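Long-range contacts in avirulence protein AVRPPH3 (Pseudomonas syringae pv. phaseolicola, PDB 1UKF), which acts as a papain-like cysteine protease of the peptidase C58 family, cleaving itself and interacting with the kinase PBS1 in infected plant cells: residues N15-G20 with E53-Y58; Q130-A135 with L145-L150; S9-H14 with L41-E46. All blocks are in the same frame, centred on the assembly; numbering follows the deposited sequence.

Overall arrangement
Interaction 2 lies deepest, near the centre of the chain, where a hairpin of the antiparallel sheet carries His-132 and Asp-147. Interaction 1 is also buried but sets the N-cap and first turn of helix 18-27, with Cys-18, against helix 46-67; Cys-18 then packs on His-132 and Ala-133, joining the two contacts. Interaction 3 is partly exposed and joins two connecting loops. Its segment 9-14 runs directly into segment 15-20 and pairs by backbone bonds with Pro-148 and Leu-150 of interaction 2. The chemistry differs with place: ring-face packing and a backbone-to-imidazole bond in interaction 1, strand pairing and a histidine-carboxylate bond in interaction 2, and a salt bridge, tyrosine hydroxyl bonds and a bridging water in interaction 3.

Interaction 1 (N15-G20 with E53-Y58); sequences NNICAG and ERHQVY
The imidazole of His-55 lies with one face against the backbone of Ile-17 and its ND1 edge turned to the start of helix 18-27. Ile-17 CA sits over the ring centre, 3.5 Å from the centroid and 9° off the normal, the geometry of a CH-pi contact. Beside it, Ile-17 CG2 comes within 3.8 Å of His-55 CD2. At the edge, Gly-20 N donates to His-55 ND1 over 3.1 Å with an N-H...N angle of 156°, and the donor lies in the ring plane. This bond identifies ND1 as an acceptor and fixes the rotation of the ring. His-55 CG stands anti to its backbone N (chi1 -158°), on the side facing segment 15-20.

One turn further on, Tyr-58 presents a ring face to Ala-19 CB, 4.0 Å from the centroid and displaced toward the rim. The CA atoms of the two segments are nearest at Gly-20 and His-55, 3.8 Å apart; Arg-54 CB also lies 3.8 Å from Gly-20 CA, while the guanidinium continues to Glu-24. Ile-17 is the N-cap residue, and Cys-18, the active-site cysteine, turns its CB away from helix 46-67. A nucleophile in the first turn of a helix packed against the rest of its helical lobe is the arrangement of papain-like cysteine proteases.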
# COMPACT_ATOMS: atom_id res chain seq x y z
N ASN A 15 6.90 9.71 -10.25
CA ASN A 15 6.41 9.23 -11.53
C ASN A 15 5.03 8.57 -11.49
O ASN A 15 4.59 7.97 -12.47
CB ASN A 15 7.42 8.27 -12.15
CG ASN A 15 8.75 8.95 -12.46
OD1 ASN A 15 8.79 9.95 -13.18
ND2 ASN A 15 9.83 8.40 -11.93
N ASN A 16 4.35 8.68 -10.35
CA ASN A 16 3.00 8.12 -10.20
C ASN A 16 2.86 6.66 -10.61
O ASN A 16 2.06 6.32 -11.48
CB ASN A 16 2.01 8.97 -11.01
CG ASN A 16 1.90 10.38 -10.49
OD1 ASN A 16 1.50 10.61 -9.35
ND2 ASN A 16 2.26 11.35 -11.33
N ILE A 17 3.65 5.81 -9.97
CA ILE A 17 3.62 4.38 -10.24
C ILE A 17 3.48 3.66 -8.90
O ILE A 17 4.14 2.66 -8.64
CB ILE A 17 4.92 3.93 -10.96
CG1 ILE A 17 6.15 4.50 -10.24
CG2 ILE A 17 4.90 4.41 -12.41
CD1 ILE A 17 7.47 3.90 -10.71
N CYS A 18 2.59 4.18 -8.06
CA CYS A 18 2.39 3.64 -6.72
C CYS A 18 2.06 2.16 -6.57
O CYS A 18 2.66 1.49 -5.73
CB CYS A 18 1.35 4.48 -5.95
SG CYS A 18 -0.19 4.89 -6.81
N ALA A 19 1.14 1.64 -7.37
CA ALA A 19 0.80 0.22 -7.26
C ALA A 19 2.02 -0.64 -7.59
O ALA A 19 2.28 -1.63 -6.90
CB ALA A 19 -0.36 -0.12 -8.18
N GLY A 20 2.74 -0.27 -8.64
CA GLY A 20 3.93 -1.02 -9.03
C GLY A 20 5.03 -0.96 -7.98
O GLY A 20 5.63 -1.98 -7.66
N GLU A 53 7.76 -1.22 -14.24
CA GLU A 53 7.35 -2.37 -15.04
C GLU A 53 6.12 -3.02 -14.40
O GLU A 53 5.18 -3.40 -15.10
CB GLU A 53 8.47 -3.40 -15.13
CG GLU A 53 9.71 -2.93 -15.88
CD GLU A 53 10.75 -4.03 -15.99
OE1 GLU A 53 10.42 -5.11 -16.53
OE2 GLU A 53 11.89 -3.82 -15.53
N ARG A 54 6.13 -3.16 -13.08
CA ARG A 54 4.99 -3.75 -12.40
C ARG A 54 3.78 -2.84 -12.55
O ARG A 54 2.65 -3.31 -12.70
CB ARG A 54 5.28 -3.97 -10.92
CG ARG A 54 6.38 -4.99 -10.64
CD ARG A 54 6.47 -5.30 -9.15
NE ARG A 54 7.67 -6.07 -8.80
CZ ARG A 54 7.85 -7.36 -9.07
NH1 ARG A 54 6.91 -8.05 -9.69
NH2 ARG A 54 8.99 -7.95 -8.72
N HIS A 55 4.00 -1.53 -12.51
CA HIS A 55 2.88 -0.61 -12.65
C HIS A 55 2.27 -0.74 -14.05
O HIS A 55 1.08 -0.50 -14.23
CB HIS A 55 3.31 0.83 -12.39
CG HIS A 55 2.17 1.72 -12.01
ND1 HIS A 55 1.53 1.61 -10.79
CD2 HIS A 55 1.49 2.65 -12.71
CE1 HIS A 55 0.51 2.44 -10.76
NE2 HIS A 55 0.46 3.08 -11.91
N GLN A 56 3.09 -1.11 -15.03
CA GLN A 56 2.59 -1.30 -16.38
C GLN A 56 1.68 -2.53 -16.41
O GLN A 56 0.71 -2.57 -17.16
CB GLN A 56 3.74 -1.46 -17.37
CG GLN A 56 4.59 -0.21 -17.53
CD GLN A 56 5.40 -0.23 -18.81
OE1 GLN A 56 5.95 -1.26 -19.19
NE2 GLN A 56 5.49 0.92 -19.48
N VAL A 57 2.00 -3.53 -15.59
CA VAL A 57 1.16 -4.72 -15.51
C VAL A 57 -0.19 -4.27 -14.95
O VAL A 57 -1.24 -4.68 -15.42
CB VAL A 57 1.78 -5.79 -14.58
CG1 VAL A 57 0.80 -6.93 -14.36
CG2 VAL A 57 3.07 -6.33 -15.19
N TYR A 58 -0.14 -3.41 -13.93
CA TYR A 58 -1.35 -2.87 -13.31
C TYR A 58 -2.16 -2.10 -14.36
O TYR A 58 -3.37 -2.32 -14.50
CB TYR A 58 -0.97 -1.93 -12.17
CG TYR A 58 -2.14 -1.17 -11.57
CD1 TYR A 58 -2.94 -1.74 -10.58
CD2 TYR A 58 -2.44 0.12 -12.01
CE1 TYR A 58 -4.02 -1.04 -10.04
CE2 TYR A 58 -3.52 0.82 -11.48
CZ TYR A 58 -4.30 0.24 -10.50
OH TYR A 58 -5.37 0.94 -9.98

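Interaction 2 (Q130-A135 with L145-L150)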
# COMPACT_ATOMS: atom_id res chain seq x y z
N GLN A 130 -9.62 10.01 -6.79
CA GLN A 130 -8.23 9.63 -7.06
C GLN A 130 -7.79 8.52 -6.12
O GLN A 130 -8.17 8.50 -4.94
CB GLN A 130 -7.30 10.84 -6.88
CG GLN A 130 -5.82 10.49 -7.05
CD GLN A 130 -4.90 11.68 -6.82
OE1 GLN A 130 -3.68 11.54 -6.82
NE2 GLN A 130 -5.49 12.86 -6.63
N GLY A 131 -7.00 7.60 -6.64
CA GLY A 131 -6.52 6.50 -5.82
C GLY A 131 -5.03 6.58 -5.55
O GLY A 131 -4.30 7.32 -6.21
N HIS A 132 -4.60 5.81 -4.55
CA HIS A 132 -3.20 5.75 -4.17
C HIS A 132 -2.90 4.44 -3.45
O HIS A 132 -3.50 4.13 -2.42
CB HIS A 132 -2.83 6.91 -3.26
CG HIS A 132 -1.40 6.87 -2.81
ND1 HIS A 132 -0.35 6.89 -3.70
CD2 HIS A 132 -0.85 6.79 -1.57
CE1 HIS A 132 0.79 6.82 -3.03
NE2 HIS A 132 0.51 6.76 -1.74
N ALA A 133 -1.95 3.70 -3.99
CA ALA A 133 -1.60 2.40 -3.44
C ALA A 133 -0.41 2.44 -2.49
O ALA A 133 0.56 3.16 -2.72
CB ALA A 133 -1.31 1.44 -4.57
N ILE A 134 -0.51 1.67 -1.42
CA ILE A 134 0.55 1.53 -0.43
C ILE A 134 0.61 0.04 -0.10
O ILE A 134 -0.21 -0.74 -0.58
CB ILE A 134 0.28 2.36 0.85
CG1 ILE A 134 -1.00 1.89 1.56
CG2 ILE A 134 0.18 3.84 0.49
CD1 ILE A 134 -1.28 2.60 2.87
N ALA A 135 1.58 -0.37 0.70
CA ALA A 135 1.70 -1.78 1.04
C ALA A 135 2.16 -1.96 2.47
O ALA A 135 2.70 -1.04 3.09
CB ALA A 135 2.68 -2.47 0.09
N LEU A 145 5.13 -0.70 6.98
CA LEU A 145 4.23 -0.07 6.02
C LEU A 145 5.02 0.83 5.09
O LEU A 145 5.86 1.62 5.54
CB LEU A 145 3.14 0.72 6.75
CG LEU A 145 2.08 1.37 5.85
CD1 LEU A 145 0.76 1.46 6.59
CD2 LEU A 145 2.55 2.75 5.39
N PHE A 146 4.75 0.71 3.80
CA PHE A 146 5.43 1.52 2.79
C PHE A 146 4.43 2.33 1.99
O PHE A 146 3.48 1.79 1.42
CB PHE A 146 6.24 0.62 1.85
CG PHE A 146 6.70 1.31 0.58
CD1 PHE A 146 7.62 2.35 0.63
CD2 PHE A 146 6.21 0.90 -0.66
CE1 PHE A 146 8.03 2.99 -0.55
CE2 PHE A 146 6.62 1.53 -1.83
CZ PHE A 146 7.54 2.57 -1.77
N ASP A 147 4.65 3.64 1.95
CA ASP A 147 3.81 4.54 1.17
C ASP A 147 4.77 5.18 0.17
O ASP A 147 5.68 5.91 0.57
CB ASP A 147 3.20 5.63 2.05
CG ASP A 147 2.31 6.58 1.26
OD1 ASP A 147 2.55 6.75 0.05
OD2 ASP A 147 1.37 7.15 1.86
N PRO A 148 4.60 4.91 -1.13
CA PRO A 148 5.48 5.47 -2.16
C PRO A 148 5.72 6.99 -2.07
O PRO A 148 6.78 7.47 -2.47
CB PRO A 148 4.79 5.07 -3.46
CG PRO A 148 4.14 3.76 -3.11
CD PRO A 148 3.58 4.03 -1.73
N ASN A 149 4.74 7.73 -1.55
CA ASN A 149 4.88 9.18 -1.43
C ASN A 149 5.72 9.61 -0.24
O ASN A 149 6.25 10.73 -0.23
CB ASN A 149 3.51 9.87 -1.24
CG ASN A 149 2.63 9.81 -2.47
OD1 ASN A 149 3.11 9.86 -3.60
ND2 ASN A 149 1.32 9.73 -2.24
N LEU A 150 5.86 8.74 0.76
CA LEU A 150 6.56 9.08 2.00
C LEU A 150 7.76 8.24 2.42
O LEU A 150 8.72 8.78 2.96
CB LEU A 150 5.54 9.07 3.14
CG LEU A 150 4.32 9.99 2.95
CD1 LEU A 150 3.23 9.61 3.93
CD2 LEU A 150 4.75 11.44 3.14
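In the beta hairpin of strands 130-139 and 142-147, Ala-135 and Phe-146 form a buried antiparallel pair, and a side-chain bond joins His-132 to Asp-147. The pair is a hydrogen-bonded one: Ala-135 N gives to Phe-146 O at 3.0 Å, and Phe-146 N to Ala-135 O at 2.8 Å. The axes of the short segments 130-135 and 145-147 run at 153°, nearly antiparallel. Beyond the Ala-135/Phe-146 pair, side chains carry the contact. His-132 NE2 donates to Asp-147 OD1 over 2.7 Å at 169°, with the oxygen in the imidazole plane but the donor above the carboxylate plane. With Cys-18 beside the same imidazole, this is the His-Asp part of the Cys-His-Asp triad of a papain-like fold. Asp-147 OD1 also accepts Asn-149 N at 2.9 Å, closing an Asx turn, and the two donors arrive from opposite faces of the carboxylate. Tyr-171 binds OD2, so both oxygens are held. Over one imidazole face lies Asn-149 ND2, 3.1 Å from His-132 CE1, with amide and ring planes 6° apart; the amide itself is bonded to Tyr-171 and Asn-13. Ile-134 CG2 packs 3.6 Å from Asp-147 CG, while Pro-148 CD approaches Ala-133 O at 3.3 Å.

Interaction 3 (S9-H14 with L41-E46)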
# COMPACT_ATOMS: atom_id res chain seq x y z
N SER A 9 12.54 7.68 5.39
CA SER A 9 11.79 8.67 4.65
C SER A 9 12.31 8.78 3.22
O SER A 9 13.52 8.90 3.00
CB SER A 9 11.90 10.03 5.34
OG SER A 9 11.19 11.02 4.62
N ARG A 10 11.40 8.73 2.25
CA ARG A 10 11.79 8.83 0.85
C ARG A 10 10.56 8.93 -0.04
O ARG A 10 9.71 8.04 -0.05
CB ARG A 10 12.60 7.59 0.43
CG ARG A 10 13.55 7.84 -0.75
CD ARG A 10 14.76 8.66 -0.30
NE ARG A 10 15.49 7.98 0.76
CZ ARG A 10 16.36 7.00 0.56
NH1 ARG A 10 16.65 6.59 -0.67
NH2 ARG A 10 16.94 6.40 1.60
N ASP A 11 10.46 10.03 -0.78
CA ASP A 11 9.35 10.21 -1.71
C ASP A 11 9.86 9.62 -3.02
O ASP A 11 10.65 10.25 -3.73
CB ASP A 11 9.04 11.69 -1.89
CG ASP A 11 7.94 11.94 -2.91
OD1 ASP A 11 7.53 10.98 -3.61
OD2 ASP A 11 7.48 13.09 -3.02
N VAL A 12 9.42 8.41 -3.34
CA VAL A 12 9.86 7.74 -4.55
C VAL A 12 8.76 7.63 -5.61
O VAL A 12 8.92 6.91 -6.60
CB VAL A 12 10.40 6.32 -4.23
CG1 VAL A 12 11.61 6.43 -3.31
CG2 VAL A 12 9.32 5.47 -3.56
N ASN A 13 7.67 8.37 -5.41
CA ASN A 13 6.53 8.30 -6.32
C ASN A 13 6.32 9.49 -7.25
O ASN A 13 5.20 9.74 -7.70
CB ASN A 13 5.26 8.06 -5.48
CG ASN A 13 4.08 7.59 -6.31
OD1 ASN A 13 4.24 6.77 -7.22
ND2 ASN A 13 2.89 8.09 -5.99
N HIS A 14 7.39 10.21 -7.58
CA HIS A 14 7.25 11.36 -8.47
C HIS A 14 6.65 10.95 -9.82
O HIS A 14 5.98 11.76 -10.47
CB HIS A 14 8.60 12.04 -8.69
CG HIS A 14 8.53 13.26 -9.56
ND1 HIS A 14 7.95 14.44 -9.14
CD2 HIS A 14 8.93 13.47 -10.83
CE1 HIS A 14 8.01 15.33 -10.11
NE2 HIS A 14 8.60 14.77 -11.15
N LEU A 41 14.27 1.45 -4.33
CA LEU A 41 13.11 2.03 -4.99
C LEU A 41 13.29 3.47 -5.44
O LEU A 41 12.45 3.99 -6.19
CB LEU A 41 11.90 1.94 -4.06
CG LEU A 41 11.49 0.53 -3.64
CD1 LEU A 41 10.58 0.58 -2.42
CD2 LEU A 41 10.80 -0.17 -4.80
N ASP A 42 14.37 4.11 -5.00
CA ASP A 42 14.64 5.50 -5.36
C ASP A 42 14.85 5.63 -6.87
O ASP A 42 15.08 4.63 -7.56
CB ASP A 42 15.85 6.04 -4.60
CG ASP A 42 15.70 7.51 -4.21
OD1 ASP A 42 14.93 8.24 -4.87
OD2 ASP A 42 16.37 7.94 -3.25
N TYR A 43 14.80 6.86 -7.37
CA TYR A 43 14.90 7.12 -8.80
C TYR A 43 16.09 6.57 -9.57
O TYR A 43 15.96 6.24 -10.74
CB TYR A 43 14.75 8.62 -9.05
CG TYR A 43 13.50 9.16 -8.39
CD1 TYR A 43 13.57 9.92 -7.23
CD2 TYR A 43 12.24 8.84 -8.90
CE1 TYR A 43 12.42 10.34 -6.57
CE2 TYR A 43 11.08 9.26 -8.25
CZ TYR A 43 11.18 10.00 -7.09
OH TYR A 43 10.03 10.39 -6.43
N ASN A 44 17.24 6.45 -8.92
CA ASN A 44 18.42 5.93 -9.60
C ASN A 44 18.62 4.45 -9.26
O ASN A 44 19.66 3.87 -9.55
CB ASN A 44 19.66 6.73 -9.21
CG ASN A 44 20.08 6.49 -7.77
OD1 ASN A 44 19.26 6.18 -6.91
ND2 ASN A 44 21.37 6.64 -7.50
N GLY A 45 17.60 3.85 -8.66
CA GLY A 45 17.68 2.45 -8.27
C GLY A 45 16.91 1.49 -9.17
O GLY A 45 15.96 1.87 -9.85
N GLU A 46 17.35 0.24 -9.17
CA GLU A 46 16.72 -0.80 -9.98
C GLU A 46 15.24 -0.95 -9.64
O GLU A 46 14.42 -1.26 -10.52
CB GLU A 46 17.44 -2.13 -9.76
CG GLU A 46 16.77 -3.34 -10.41
CD GLU A 46 16.83 -3.30 -11.92
OE1 GLU A 46 16.20 -4.17 -12.56
OE2 GLU A 46 17.52 -2.42 -12.47
O HOH W 1 13.51 10.15 -3.40
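Tyr-43 OH reaches the backbone of segment 9-14 from a type I beta turn, Asp-42 to Gly-45, in the loop between helices 34-41 and 46-67. The closely packed inner part is centred on buried Val-12: CG1 meets Asp-42 CA at 3.8 Å and CB meets Leu-41 O at 3.7 Å, with Phe-146 of the sheet touching both Val-12 and Leu-41.

The solvent side is polar, formed by the exposed Tyr-43, Asp-11 and His-14. The hydroxyl of Tyr-43 donates to Asp-11 O at 2.8 Å, from above the carbonyl plane, and accepts His-14 N at 2.9 Å with an N-H...O angle of 154°. Two bonds thus fasten the phenol end to the bend that an Asx turn, Asn-13 N to Asp-11 OD1, forms before helix 18-27. In a partly exposed position, Arg-10 NH1 forms a salt bridge with Asp-42 OD2 at 2.9 Å, the guanidinium and carboxylate planes 42° apart, and NH1 has a second acidic partner in Asp-39. The Arg-10 side chain bends at chi2 (74°), bringing CD within 3.4 Å of Asp-42 OD2. The other carboxylate oxygen, Asp-42 OD1, accepts Tyr-43 N and also a water proton, and the same water donates to Asp-11 O at 2.9 Å.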